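Local coordinates for protein helicase of the snf2/rad54 family (Sulfolobus solfataricus, PDB 1Z5Z) that probably forms the second RecA-like half of a SWI2/SNF2 ATPase motor that uses ATP hydrolysis to move along double-stranded DNA, at residues R186-D191 against I216-I221; C35-E40 against L220-T225; K63-I68 against W251-S256. One frame throughout, in Å; residues are numbered along the deposited sequence.

Contact 1. Residues R186-D191 against I216-I221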
ATOM      1  N   ARG A 186      -8.651   6.331  13.606  1.00 34.81           N
ATOM      2  CA  ARG A 186      -7.345   5.822  13.202  1.00 33.04           C
ATOM      3  C   ARG A 186      -7.397   5.475  11.709  1.00 33.02           C
ATOM      4  O   ARG A 186      -8.365   4.874  11.231  1.00 29.76           O
ATOM      5  CB  ARG A 186      -7.051   4.590  14.038  1.00 33.73           C
ATOM      6  CG  ARG A 186      -5.816   3.852  13.712  1.00 35.88           C
ATOM      7  CD  ARG A 186      -4.693   4.278  14.608  1.00 39.74           C
ATOM      8  NE  ARG A 186      -5.048   4.276  16.024  1.00 36.27           N
ATOM      9  CZ  ARG A 186      -4.142   4.223  17.001  1.00 42.38           C
ATOM     10  NH1 ARG A 186      -2.847   4.150  16.692  1.00 38.85           N
ATOM     11  NH2 ARG A 186      -4.509   4.287  18.280  1.00 38.75           N
ATOM     12  N   VAL A 187      -6.359   5.854  10.980  1.00 30.64           N
ATOM     13  CA  VAL A 187      -6.324   5.597   9.562  1.00 31.02           C
ATOM     14  C   VAL A 187      -4.985   4.941   9.277  1.00 34.68           C
ATOM     15  O   VAL A 187      -3.941   5.440   9.722  1.00 32.28           O
ATOM     16  CB  VAL A 187      -6.417   6.935   8.724  1.00 34.10           C
ATOM     17  CG1 VAL A 187      -6.349   6.626   7.227  1.00 31.54           C
ATOM     18  CG2 VAL A 187      -7.709   7.690   9.042  1.00 33.33           C
ATOM     19  N   ILE A 188      -5.029   3.796   8.584  1.00 29.38           N
ATOM     20  CA  ILE A 188      -3.811   3.103   8.161  1.00 27.40           C
ATOM     21  C   ILE A 188      -3.737   3.145   6.621  1.00 27.66           C
ATOM     22  O   ILE A 188      -4.643   2.615   5.921  1.00 25.43           O
ATOM     23  CB  ILE A 188      -3.828   1.615   8.562  1.00 26.12           C
ATOM     24  CG1 ILE A 188      -3.794   1.489  10.091  1.00 27.13           C
ATOM     25  CG2 ILE A 188      -2.626   0.862   7.938  1.00 25.08           C
ATOM     26  CD1 ILE A 188      -3.879   0.026  10.595  1.00 26.84           C
ATOM     27  N   HIS A 189      -2.702   3.789   6.085  1.00 26.41           N
ATOM     28  CA  HIS A 189      -2.516   3.807   4.637  1.00 26.84           C
ATOM     29  C   HIS A 189      -1.580   2.626   4.355  1.00 25.79           C
ATOM     30  O   HIS A 189      -0.375   2.698   4.533  1.00 28.44           O
ATOM     31  CB  HIS A 189      -1.982   5.162   4.193  1.00 31.26           C
ATOM     32  CG  HIS A 189      -2.983   6.265   4.385  1.00 30.25           C
ATOM     33  ND1 HIS A 189      -4.195   6.290   3.724  1.00 29.92           N
ATOM     34  CD2 HIS A 189      -2.988   7.329   5.224  1.00 30.98           C
ATOM     35  CE1 HIS A 189      -4.903   7.324   4.149  1.00 29.95           C
ATOM     36  NE2 HIS A 189      -4.192   7.970   5.058  1.00 31.80           N
ATOM     37  N   PHE A 190      -2.178   1.505   3.965  1.00 27.59           N
ATOM     38  CA  PHE A 190      -1.438   0.257   3.742  1.00 27.70           C
ATOM     39  C   PHE A 190      -0.368   0.345   2.673  1.00 29.10           C
ATOM     40  O   PHE A 190       0.684  -0.298   2.770  1.00 27.96           O
ATOM     41  CB  PHE A 190      -2.423  -0.846   3.411  1.00 25.78           C
ATOM     42  CG  PHE A 190      -1.892  -2.217   3.660  1.00 26.62           C
ATOM     43  CD1 PHE A 190      -1.967  -2.773   4.942  1.00 27.81           C
ATOM     44  CD2 PHE A 190      -1.318  -2.952   2.643  1.00 22.63           C
ATOM     45  CE1 PHE A 190      -1.491  -4.046   5.203  1.00 27.59           C
ATOM     46  CE2 PHE A 190      -0.818  -4.246   2.886  1.00 29.03           C
ATOM     47  CZ  PHE A 190      -0.908  -4.799   4.166  1.00 27.30           C
ATOM     48  N   ASP A 191      -0.640   1.126   1.627  1.00 27.20           N
ATOM     49  CA  ASP A 191       0.343   1.336   0.563  1.00 27.54           C
ATOM     50  C   ASP A 191       0.039   2.718  -0.025  1.00 28.59           C
ATOM     51  O   ASP A 191      -0.986   3.325   0.314  1.00 27.85           O
ATOM     52  CB  ASP A 191       0.291   0.218  -0.503  1.00 28.85           C
ATOM     53  CG  ASP A 191      -1.102  -0.053  -0.989  1.00 27.52           C
ATOM     54  OD1 ASP A 191      -1.540  -1.222  -0.926  1.00 29.37           O
ATOM     55  OD2 ASP A 191      -1.766   0.913  -1.440  1.00 31.93           O
ATOM     56  N   ILE A 216      -5.517   9.598  14.285  1.00 38.69           N
ATOM     57  CA  ILE A 216      -4.114   9.156  14.255  1.00 38.22           C
ATOM     58  C   ILE A 216      -3.875   8.475  12.903  1.00 40.01           C
ATOM     59  O   ILE A 216      -4.521   7.462  12.618  1.00 39.73           O
ATOM     60  CB  ILE A 216      -3.803   8.151  15.354  1.00 35.01           C
ATOM     61  CG1 ILE A 216      -3.918   8.845  16.720  1.00 37.07           C
ATOM     62  CG2 ILE A 216      -2.410   7.549  15.126  1.00 36.97           C
ATOM     63  CD1 ILE A 216      -3.426   8.008  17.879  1.00 36.79           C
ATOM     64  N   VAL A 217      -2.950   9.020  12.101  1.00 36.98           N
ATOM     65  CA  VAL A 217      -2.612   8.499  10.771  1.00 37.34           C
ATOM     66  C   VAL A 217      -1.324   7.680  10.713  1.00 37.81           C
ATOM     67  O   VAL A 217      -0.300   8.079  11.271  1.00 38.62           O
ATOM     68  CB  VAL A 217      -2.481   9.650   9.751  1.00 37.42           C
ATOM     69  CG1 VAL A 217      -2.120   9.111   8.392  1.00 37.07           C
ATOM     70  CG2 VAL A 217      -3.763  10.399   9.672  1.00 39.75           C
ATOM     71  N   HIS A 218      -1.370   6.523  10.049  1.00 32.24           N
ATOM     72  CA  HIS A 218      -0.189   5.666   9.899  1.00 31.27           C
ATOM     73  C   HIS A 218       0.114   5.344   8.424  1.00 33.09           C
ATOM     74  O   HIS A 218      -0.759   4.879   7.674  1.00 34.06           O
ATOM     75  CB  HIS A 218      -0.351   4.319  10.625  1.00 34.11           C
ATOM     76  CG  HIS A 218      -0.511   4.422  12.109  1.00 38.88           C
ATOM     77  ND1 HIS A 218      -1.685   4.090  12.758  1.00 37.74           N
ATOM     78  CD2 HIS A 218       0.371   4.759  13.082  1.00 37.72           C
ATOM     79  CE1 HIS A 218      -1.514   4.210  14.061  1.00 40.60           C
ATOM     80  NE2 HIS A 218      -0.274   4.613  14.285  1.00 43.03           N
ATOM     81  N   LYS A 219       1.345   5.551   7.996  1.00 31.12           N
ATOM     82  CA  LYS A 219       1.693   5.221   6.607  1.00 33.79           C
ATOM     83  C   LYS A 219       2.657   4.069   6.648  1.00 34.93           C
ATOM     84  O   LYS A 219       3.778   4.234   7.123  1.00 35.94           O
ATOM     85  CB  LYS A 219       2.367   6.387   5.884  1.00 35.95           C
ATOM     86  CG  LYS A 219       1.455   7.530   5.571  1.00 41.68           C
ATOM     87  CD  LYS A 219       2.276   8.759   5.139  1.00 47.11           C
ATOM     88  CE  LYS A 219       3.286   8.405   4.059  1.00 50.35           C
ATOM     89  NZ  LYS A 219       4.592   9.100   4.248  1.00 52.96           N
ATOM     90  N   LEU A 220       2.238   2.904   6.151  1.00 27.45           N
ATOM     91  CA  LEU A 220       3.114   1.762   6.168  1.00 29.60           C
ATOM     92  C   LEU A 220       4.165   1.911   5.065  1.00 29.53           C
ATOM     93  O   LEU A 220       3.825   2.225   3.919  1.00 28.90           O
ATOM     94  CB  LEU A 220       2.302   0.475   5.976  1.00 28.62           C
ATOM     95  CG  LEU A 220       1.161   0.252   7.001  1.00 30.75           C
ATOM     96  CD1 LEU A 220       0.736  -1.196   6.938  1.00 30.37           C
ATOM     97  CD2 LEU A 220       1.599   0.583   8.433  1.00 31.65           C
ATOM     98  N   ILE A 221       5.428   1.660   5.394  1.00 25.63           N
ATOM     99  CA  ILE A 221       6.516   1.772   4.408  1.00 30.60           C
ATOM    100  C   ILE A 221       7.451   0.592   4.486  1.00 32.45           C
ATOM    101  O   ILE A 221       7.983   0.305   5.565  1.00 32.33           O
ATOM    102  CB  ILE A 221       7.341   3.047   4.644  1.00 33.88           C
ATOM    103  CG1 ILE A 221       6.482   4.282   4.356  1.00 33.47           C
ATOM    104  CG2 ILE A 221       8.577   3.059   3.728  1.00 29.79           C
ATOM    105  CD1 ILE A 221       7.248   5.586   4.593  1.00 42.52           C
TER
HETATM  106  O   HOH W   1       1.831   3.652   2.598  1.00 42.21           O
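Strands 186-189 and 216-221 run parallel, their axes 4.8 Å apart at closest approach and 15° from aligned. Four backbone hydrogen bonds alternate: Val187 N to Ile216 O, His218 N to Val187 O, His189 N to His218 O (2.7 Å, nearly linear) and Leu220 N to His189 O. A water donates to both His189 O and Leu220 O. On one face Arg186, bent at chi2 and chi3, swings its guanidinium to His218, where Arg186 NH1 lies 3.0 Å from His218 CE1 at the imidazole edge, the planes 21° apart. Ile216 CD1 sits over one guanidinium face, toward its rim, while Arg186 NE makes a salt bridge to Asp113. A methionine replacing Arg186 would probably leave the Asp113 carboxylate without its cation and Ile216 CD1 without the flat group beneath it. Just past strand 186-189, Leu220 CD1 meets Phe190 CD1 at 3.7 Å. On the other face, Val217 CG1 touches the His189 ring edge at CD2; His189 ND1 is hydrogen-bonded to Trp193 NE1. Pairing satisfies only alternate backbone groups in this RecA-like sheet; Arg186 and Ile188 turn theirs to strand 115-119. No hydrogen bond joins Arg186 to His218, whose buried ND1 has no modelled partner.

Contact 2. Residues C35-E40 against L220-T225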
ATOM      1  N   CYS A  35       8.192  -1.110   8.099  1.00 34.58           N
ATOM      2  CA  CYS A  35       7.944  -2.520   8.217  1.00 34.22           C
ATOM      3  C   CYS A  35       8.942  -3.264   7.372  1.00 34.81           C
ATOM      4  O   CYS A  35       9.072  -3.005   6.178  1.00 36.44           O
ATOM      5  CB  CYS A  35       6.530  -2.857   7.708  1.00 34.65           C
ATOM      6  SG  CYS A  35       5.173  -1.795   8.257  1.00 33.87           S
ATOM      7  N   ASN A  36       9.627  -4.210   8.003  1.00 36.78           N
ATOM      8  CA  ASN A  36      10.614  -5.037   7.342  1.00 33.24           C
ATOM      9  C   ASN A  36       9.878  -6.114   6.547  1.00 34.10           C
ATOM     10  O   ASN A  36       8.842  -6.621   6.978  1.00 33.54           O
ATOM     11  CB  ASN A  36      11.523  -5.719   8.389  1.00 36.85           C
ATOM     12  CG  ASN A  36      12.273  -4.709   9.254  1.00 37.83           C
ATOM     13  OD1 ASN A  36      13.099  -3.936   8.750  1.00 40.30           O
ATOM     14  ND2 ASN A  36      11.966  -4.686  10.546  1.00 35.58           N
ATOM     15  N   LEU A  37      10.418  -6.442   5.384  1.00 33.68           N
ATOM     16  CA  LEU A  37       9.859  -7.488   4.558  1.00 36.16           C
ATOM     17  C   LEU A  37      10.241  -8.809   5.238  1.00 39.88           C
ATOM     18  O   LEU A  37      11.242  -8.886   5.956  1.00 36.91           O
ATOM     19  CB  LEU A  37      10.521  -7.468   3.187  1.00 36.25           C
ATOM     20  CG  LEU A  37      10.189  -6.318   2.244  1.00 33.00           C
ATOM     21  CD1 LEU A  37      11.056  -6.452   1.005  1.00 32.07           C
ATOM     22  CD2 LEU A  37       8.675  -6.381   1.894  1.00 29.45           C
ATOM     23  N   THR A  38       9.444  -9.833   4.991  1.00 36.82           N
ATOM     24  CA  THR A  38       9.714 -11.161   5.499  1.00 37.76           C
ATOM     25  C   THR A  38      10.744 -11.757   4.514  1.00 38.44           C
ATOM     26  O   THR A  38      10.863 -11.298   3.380  1.00 38.04           O
ATOM     27  CB  THR A  38       8.489 -12.044   5.362  1.00 37.24           C
ATOM     28  OG1 THR A  38       8.141 -12.081   3.976  1.00 40.71           O
ATOM     29  CG2 THR A  38       7.302 -11.522   6.203  1.00 37.82           C
ATOM     30  N   PRO A  39      11.486 -12.789   4.930  1.00 39.07           N
ATOM     31  CA  PRO A  39      12.466 -13.403   4.029  1.00 39.04           C
ATOM     32  C   PRO A  39      11.835 -13.776   2.670  1.00 40.46           C
ATOM     33  O   PRO A  39      12.434 -13.544   1.605  1.00 44.15           O
ATOM     34  CB  PRO A  39      12.916 -14.642   4.807  1.00 38.97           C
ATOM     35  CG  PRO A  39      12.874 -14.188   6.194  1.00 39.42           C
ATOM     36  CD  PRO A  39      11.578 -13.372   6.286  1.00 38.65           C
ATOM     37  N   GLU A  40      10.633 -14.354   2.702  1.00 40.18           N
ATOM     38  CA  GLU A  40       9.957 -14.731   1.476  1.00 39.14           C
ATOM     39  C   GLU A  40       9.793 -13.450   0.612  1.00 40.91           C
ATOM     40  O   GLU A  40      10.206 -13.419  -0.552  1.00 39.82           O
ATOM     41  CB  GLU A  40       8.598 -15.380   1.788  1.00 39.75           C
ATOM     42  CG  GLU A  40       7.745 -15.764   0.527  1.00 44.62           C
ATOM     43  CD  GLU A  40       6.311 -16.256   0.853  1.00 44.69           C
ATOM     44  OE1 GLU A  40       5.793 -15.966   1.952  1.00 47.68           O
ATOM     45  OE2 GLU A  40       5.672 -16.909  -0.007  1.00 49.44           O
ATOM     46  N   LEU A 220       2.238   2.904   6.151  1.00 27.45           N
ATOM     47  CA  LEU A 220       3.114   1.762   6.168  1.00 29.60           C
ATOM     48  C   LEU A 220       4.165   1.911   5.065  1.00 29.53           C
ATOM     49  O   LEU A 220       3.825   2.225   3.919  1.00 28.90           O
ATOM     50  CB  LEU A 220       2.302   0.475   5.976  1.00 28.62           C
ATOM     51  CG  LEU A 220       1.161   0.252   7.001  1.00 30.75           C
ATOM     52  CD1 LEU A 220       0.736  -1.196   6.938  1.00 30.37           C
ATOM     53  CD2 LEU A 220       1.599   0.583   8.433  1.00 31.65           C
ATOM     54  N   ILE A 221       5.428   1.660   5.394  1.00 25.63           N
ATOM     55  CA  ILE A 221       6.516   1.772   4.408  1.00 30.60           C
ATOM     56  C   ILE A 221       7.451   0.592   4.486  1.00 32.45           C
ATOM     57  O   ILE A 221       7.983   0.305   5.565  1.00 32.33           O
ATOM     58  CB  ILE A 221       7.341   3.047   4.644  1.00 33.88           C
ATOM     59  CG1 ILE A 221       6.482   4.282   4.356  1.00 33.47           C
ATOM     60  CG2 ILE A 221       8.577   3.059   3.728  1.00 29.79           C
ATOM     61  CD1 ILE A 221       7.248   5.586   4.593  1.00 42.52           C
ATOM     62  N   SER A 222       7.644  -0.119   3.375  1.00 29.40           N
ATOM     63  CA  SER A 222       8.554  -1.263   3.373  1.00 32.98           C
ATOM     64  C   SER A 222      10.039  -0.864   3.403  1.00 31.95           C
ATOM     65  O   SER A 222      10.564  -0.210   2.483  1.00 26.70           O
ATOM     66  CB  SER A 222       8.260  -2.182   2.187  1.00 31.15           C
ATOM     67  OG  SER A 222       7.023  -2.818   2.440  1.00 37.44           O
ATOM     68  N   VAL A 223      10.702  -1.250   4.498  1.00 32.80           N
ATOM     69  CA  VAL A 223      12.109  -0.916   4.719  1.00 33.87           C
ATOM     70  C   VAL A 223      13.004  -1.367   3.597  1.00 32.97           C
ATOM     71  O   VAL A 223      12.970  -2.527   3.186  1.00 30.89           O
ATOM     72  CB  VAL A 223      12.636  -1.510   6.075  1.00 39.60           C
ATOM     73  CG1 VAL A 223      14.153  -1.270   6.199  1.00 39.63           C
ATOM     74  CG2 VAL A 223      11.889  -0.838   7.263  1.00 33.57           C
ATOM     75  N   GLY A 224      13.775  -0.410   3.082  1.00 33.33           N
ATOM     76  CA  GLY A 224      14.730  -0.679   2.018  1.00 35.33           C
ATOM     77  C   GLY A 224      14.167  -0.934   0.624  1.00 36.92           C
ATOM     78  O   GLY A 224      14.872  -1.474  -0.236  1.00 36.81           O
ATOM     79  N   THR A 225      12.922  -0.535   0.379  1.00 33.29           N
ATOM     80  CA  THR A 225      12.331  -0.781  -0.937  1.00 32.33           C
ATOM     81  C   THR A 225      11.996   0.508  -1.600  1.00 31.24           C
ATOM     82  O   THR A 225      12.225   1.583  -1.025  1.00 31.32           O
ATOM     83  CB  THR A 225      11.037  -1.554  -0.813  1.00 32.21           C
ATOM     84  OG1 THR A 225      10.093  -0.713  -0.157  1.00 26.81           O
ATOM     85  CG2 THR A 225      11.244  -2.808   0.007  1.00 32.05           C
TER
HETATM   86  O   HOH W   2       7.157  -4.603   4.478  1.00 43.45           O
HETATM   87  O   HOH W   3      12.604  -4.808   4.429  1.00 39.77           O
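Cys35 and Ser222 form a parallel bridge where edge strand 29-35 of the RecA-like sheet ends beside strand 216-222. Cys35 N donates to Ile221 O at 2.9 Å, and Val223 N returns a bond to Cys35 O at the same length. Cys35 O also accepts from a water that is 2.7 Å from Ser222 OG, so this carbonyl has a second polar partner. Beyond the bridge the chains separate, and a second water takes over: it accepts from Leu37 N and donates to Val223 O, 2.6 Å away. Ser222 N is satisfied by Glu227, in the helix that follows, and Gly224 N by Glu228 OE2 of the same helix.

Side chains fill in around these bonds. Cys35 SG lies 4.3 Å from Leu220 CD2, and Asn36 runs alongside Val223, with Asn36 OD1 3.6 Å from Val223 CB. Leu37 and Thr225 meet tip to tip through CD1 and CG2. Thr38 N-caps helix 39-55 through a bond from OG1 to Gln41 N, three residues on, whereas Thr225 OG1 N-caps helix 226-236 at Glu227 N, only two residues on.

Ser222 to Thr225 is a type II beta turn, with Gly224 at positive phi (73°). Its closing carbonyl, Ser222 O, takes two donors from the same face of its plane: Thr225 N at 3.2 Å and Thr225 OG1 at 2.7 Å.

Contact 3. Residues K63-I68 against W251-S256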
ATOM      1  N   LYS A  63       8.412   0.177 -25.279  1.00 49.83           N
ATOM      2  CA  LYS A  63       8.558  -1.125 -24.635  1.00 52.28           C
ATOM      3  C   LYS A  63       9.310  -1.040 -23.292  1.00 51.26           C
ATOM      4  O   LYS A  63       9.089  -1.873 -22.407  1.00 50.41           O
ATOM      5  CB  LYS A  63       9.256  -2.134 -25.559  1.00 55.52           C
ATOM      6  CG  LYS A  63       8.418  -2.620 -26.767  1.00 59.70           C
ATOM      7  CD  LYS A  63       9.018  -3.927 -27.333  1.00 61.79           C
ATOM      8  CE  LYS A  63       8.259  -4.455 -28.552  1.00 65.10           C
ATOM      9  N   ARG A  64      10.184  -0.042 -23.151  1.00 50.35           N
ATOM     10  CA  ARG A  64      10.954   0.149 -21.920  1.00 50.90           C
ATOM     11  C   ARG A  64      10.003   0.687 -20.866  1.00 49.74           C
ATOM     12  O   ARG A  64      10.020   0.241 -19.726  1.00 48.12           O
ATOM     13  CB  ARG A  64      12.119   1.131 -22.122  1.00 50.88           C
ATOM     14  CG  ARG A  64      12.918   1.460 -20.819  1.00 54.02           C
ATOM     15  CD  ARG A  64      14.181   2.289 -21.101  1.00 52.93           C
ATOM     16  NE  ARG A  64      15.126   2.374 -19.975  1.00 49.97           N
ATOM     17  CZ  ARG A  64      15.041   3.254 -18.978  1.00 51.05           C
ATOM     18  NH1 ARG A  64      15.951   3.266 -18.010  1.00 52.18           N
ATOM     19  NH2 ARG A  64      14.050   4.129 -18.937  1.00 52.83           N
ATOM     20  N   LYS A  65       9.160   1.635 -21.251  1.00 48.50           N
ATOM     21  CA  LYS A  65       8.195   2.202 -20.313  1.00 49.83           C
ATOM     22  C   LYS A  65       7.314   1.098 -19.729  1.00 47.44           C
ATOM     23  O   LYS A  65       7.148   0.982 -18.498  1.00 43.85           O
ATOM     24  CB  LYS A  65       7.310   3.214 -21.023  1.00 53.10           C
ATOM     25  CG  LYS A  65       7.588   4.649 -20.674  1.00 59.14           C
ATOM     26  CD  LYS A  65       6.291   5.277 -20.158  1.00 65.90           C
ATOM     27  CE  LYS A  65       6.375   6.803 -20.042  1.00 65.95           C
ATOM     28  NZ  LYS A  65       5.115   7.339 -19.451  1.00 69.37           N
ATOM     29  N   GLY A  66       6.755   0.287 -20.622  1.00 45.00           N
ATOM     30  CA  GLY A  66       5.896  -0.801 -20.201  1.00 43.88           C
ATOM     31  C   GLY A  66       6.603  -1.879 -19.385  1.00 45.26           C
ATOM     32  O   GLY A  66       5.978  -2.561 -18.564  1.00 45.11           O
ATOM     33  N   MET A  67       7.899  -2.066 -19.604  1.00 43.80           N
ATOM     34  CA  MET A  67       8.616  -3.081 -18.853  1.00 44.06           C
ATOM     35  C   MET A  67       8.801  -2.592 -17.429  1.00 41.06           C
ATOM     36  O   MET A  67       8.621  -3.337 -16.477  1.00 43.07           O
ATOM     37  CB  MET A  67       9.981  -3.388 -19.491  1.00 44.79           C
ATOM     38  CG  MET A  67      10.737  -4.495 -18.784  1.00 42.87           C
ATOM     39  SD  MET A  67      12.259  -4.923 -19.645  1.00 43.82           S
ATOM     40  CE  MET A  67      11.646  -6.212 -20.764  1.00 45.45           C
ATOM     41  N   ILE A  68       9.153  -1.327 -17.294  1.00 39.77           N
ATOM     42  CA  ILE A  68       9.325  -0.743 -15.981  1.00 39.36           C
ATOM     43  C   ILE A  68       7.968  -0.794 -15.265  1.00 41.88           C
ATOM     44  O   ILE A  68       7.888  -1.216 -14.111  1.00 40.22           O
ATOM     45  CB  ILE A  68       9.798   0.700 -16.094  1.00 37.41           C
ATOM     46  CG1 ILE A  68      11.212   0.720 -16.690  1.00 37.10           C
ATOM     47  CG2 ILE A  68       9.744   1.381 -14.730  1.00 39.45           C
ATOM     48  CD1 ILE A  68      11.741   2.132 -16.950  1.00 37.72           C
ATOM     49  N   TRP A 251       7.314   9.912 -14.044  1.00 61.64           N
ATOM     50  CA  TRP A 251       8.708  10.308 -13.875  1.00 59.22           C
ATOM     51  C   TRP A 251       9.620   9.104 -13.657  1.00 56.36           C
ATOM     52  O   TRP A 251      10.775   9.122 -14.095  1.00 55.00           O
ATOM     53  CB  TRP A 251       8.856  11.265 -12.698  1.00 60.07           C
ATOM     54  CG  TRP A 251       8.517  10.653 -11.372  1.00 60.87           C
ATOM     55  CD1 TRP A 251       7.271  10.474 -10.839  1.00 61.87           C
ATOM     56  CD2 TRP A 251       9.440  10.128 -10.412  1.00 60.80           C
ATOM     57  NE1 TRP A 251       7.363   9.880  -9.600  1.00 61.25           N
ATOM     58  CE2 TRP A 251       8.685   9.662  -9.313  1.00 61.06           C
ATOM     59  CE3 TRP A 251      10.834  10.020 -10.368  1.00 60.81           C
ATOM     60  CZ2 TRP A 251       9.274   9.080  -8.197  1.00 57.52           C
ATOM     61  CZ3 TRP A 251      11.419   9.443  -9.255  1.00 59.61           C
ATOM     62  CH2 TRP A 251      10.638   8.988  -8.183  1.00 56.50           C
ATOM     63  N   ILE A 252       9.107   8.065 -12.996  1.00 52.90           N
ATOM     64  CA  ILE A 252       9.914   6.868 -12.740  1.00 52.30           C
ATOM     65  C   ILE A 252      10.226   6.078 -14.012  1.00 51.76           C
ATOM     66  O   ILE A 252      11.335   5.566 -14.167  1.00 52.11           O
ATOM     67  CB  ILE A 252       9.239   5.878 -11.752  1.00 51.45           C
ATOM     68  CG1 ILE A 252       9.103   6.494 -10.357  1.00 52.01           C
ATOM     69  CG2 ILE A 252      10.093   4.625 -11.615  1.00 49.96           C
ATOM     70  CD1 ILE A 252       8.598   5.490  -9.314  1.00 47.92           C
ATOM     71  N   THR A 253       9.256   5.978 -14.918  1.00 49.51           N
ATOM     72  CA  THR A 253       9.457   5.227 -16.158  1.00 49.53           C
ATOM     73  C   THR A 253      10.415   5.920 -17.113  1.00 49.32           C
ATOM     74  O   THR A 253      10.818   5.349 -18.116  1.00 52.75           O
ATOM     75  CB  THR A 253       8.122   4.996 -16.894  1.00 49.44           C
ATOM     76  OG1 THR A 253       7.572   6.258 -17.281  1.00 42.87           O
ATOM     77  CG2 THR A 253       7.116   4.271 -15.977  1.00 48.63           C
ATOM     78  N   GLU A 254      10.783   7.153 -16.801  1.00 50.09           N
ATOM     79  CA  GLU A 254      11.710   7.896 -17.642  1.00 51.27           C
ATOM     80  C   GLU A 254      13.110   8.119 -17.032  1.00 51.14           C
ATOM     81  O   GLU A 254      13.932   8.843 -17.583  1.00 50.87           O
ATOM     82  CB  GLU A 254      11.075   9.232 -18.015  1.00 55.65           C
ATOM     83  CG  GLU A 254       9.709   9.047 -18.642  1.00 61.62           C
ATOM     84  CD  GLU A 254       9.109  10.337 -19.128  1.00 65.88           C
ATOM     85  OE1 GLU A 254       8.995  11.276 -18.310  1.00 67.97           O
ATOM     86  OE2 GLU A 254       8.748  10.409 -20.326  1.00 69.98           O
ATOM     87  N   LEU A 255      13.382   7.502 -15.888  1.00 49.41           N
ATOM     88  CA  LEU A 255      14.695   7.633 -15.253  1.00 49.44           C
ATOM     89  C   LEU A 255      15.732   6.823 -16.041  1.00 47.98           C
ATOM     90  O   LEU A 255      15.395   5.870 -16.747  1.00 47.46           O
ATOM     91  CB  LEU A 255      14.659   7.071 -13.821  1.00 47.43           C
ATOM     92  CG  LEU A 255      13.647   7.609 -12.814  1.00 47.39           C
ATOM     93  CD1 LEU A 255      13.662   6.719 -11.558  1.00 52.57           C
ATOM     94  CD2 LEU A 255      13.981   9.050 -12.457  1.00 46.14           C
ATOM     95  N   SER A 256      16.996   7.193 -15.909  1.00 46.43           N
ATOM     96  CA  SER A 256      18.047   6.424 -16.561  1.00 46.15           C
ATOM     97  C   SER A 256      18.044   5.069 -15.828  1.00 46.68           C
ATOM     98  O   SER A 256      17.489   4.940 -14.719  1.00 45.52           O
ATOM     99  CB  SER A 256      19.401   7.094 -16.335  1.00 45.89           C
ATOM    100  OG  SER A 256      19.751   7.051 -14.953  1.00 44.22           O
TER
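Arg64, Lys65 and Ile68 of helix 61-78 face the end of the weakly bonded helix 250-253 and the loop after it, the backbones coming nearest at Lys65 and Thr253. Arg64 is extended from CG to NE, with CG anti to the backbone N (chi1 176°), and this carries the guanidinium to the loop. There NH1 and NH2 grip a single atom, Leu255 O, end-on at 2.9 and 3.1 Å; the oxygen lies near the guanidinium plane, but neither bond is straight, with angles at hydrogen of 146° and 139°. NH1 has a further partner in Thr257 OG1. Lys65 lays its aliphatic chain obliquely across Thr253, bringing CE to 3.1 Å from OG1, a hydroxyl whose hydrogen bond goes to Ser250 O. One turn beyond Arg64, Ile68 points toward the partner segment. Its CG2 meets Thr253 CG2 at 4.1 Å, and its CD1 packs against Thr253 O while also sitting over one face of the Arg64 guanidinium, toward its rim. Leu260 adds to this apolar side from helix 257-264. This is tertiary packing of helix 61-78 on the short linker between helices 250-253 and 257-264, away from the RecA-like sheet, in which both terminal nitrogens of one arginine hold a single backbone carbonyl oxygen.

Contacts 1 and 2 are neighbours on one parallel sheet, their centres 15 Å apart, and both use strand 216-222: contact 1 pairs it with strand 186-189, and contact 2 with edge strand 29-35. Together they place a late strand between the first strand of the chain and one from the conserved helicase region. Contact 3 stands apart among helices, its centre about 28 Å from that of contact 1 and 23 Å from that of contact 2. Along the chain, 35-40 precedes 63-68, then come 186-191, 216-221 with the overlapping 220-225, and finally 251-256. Contacts 2 and 3 therefore interleave, and N-terminal and C-terminal segments meet twice, in the sheet and in the helical part.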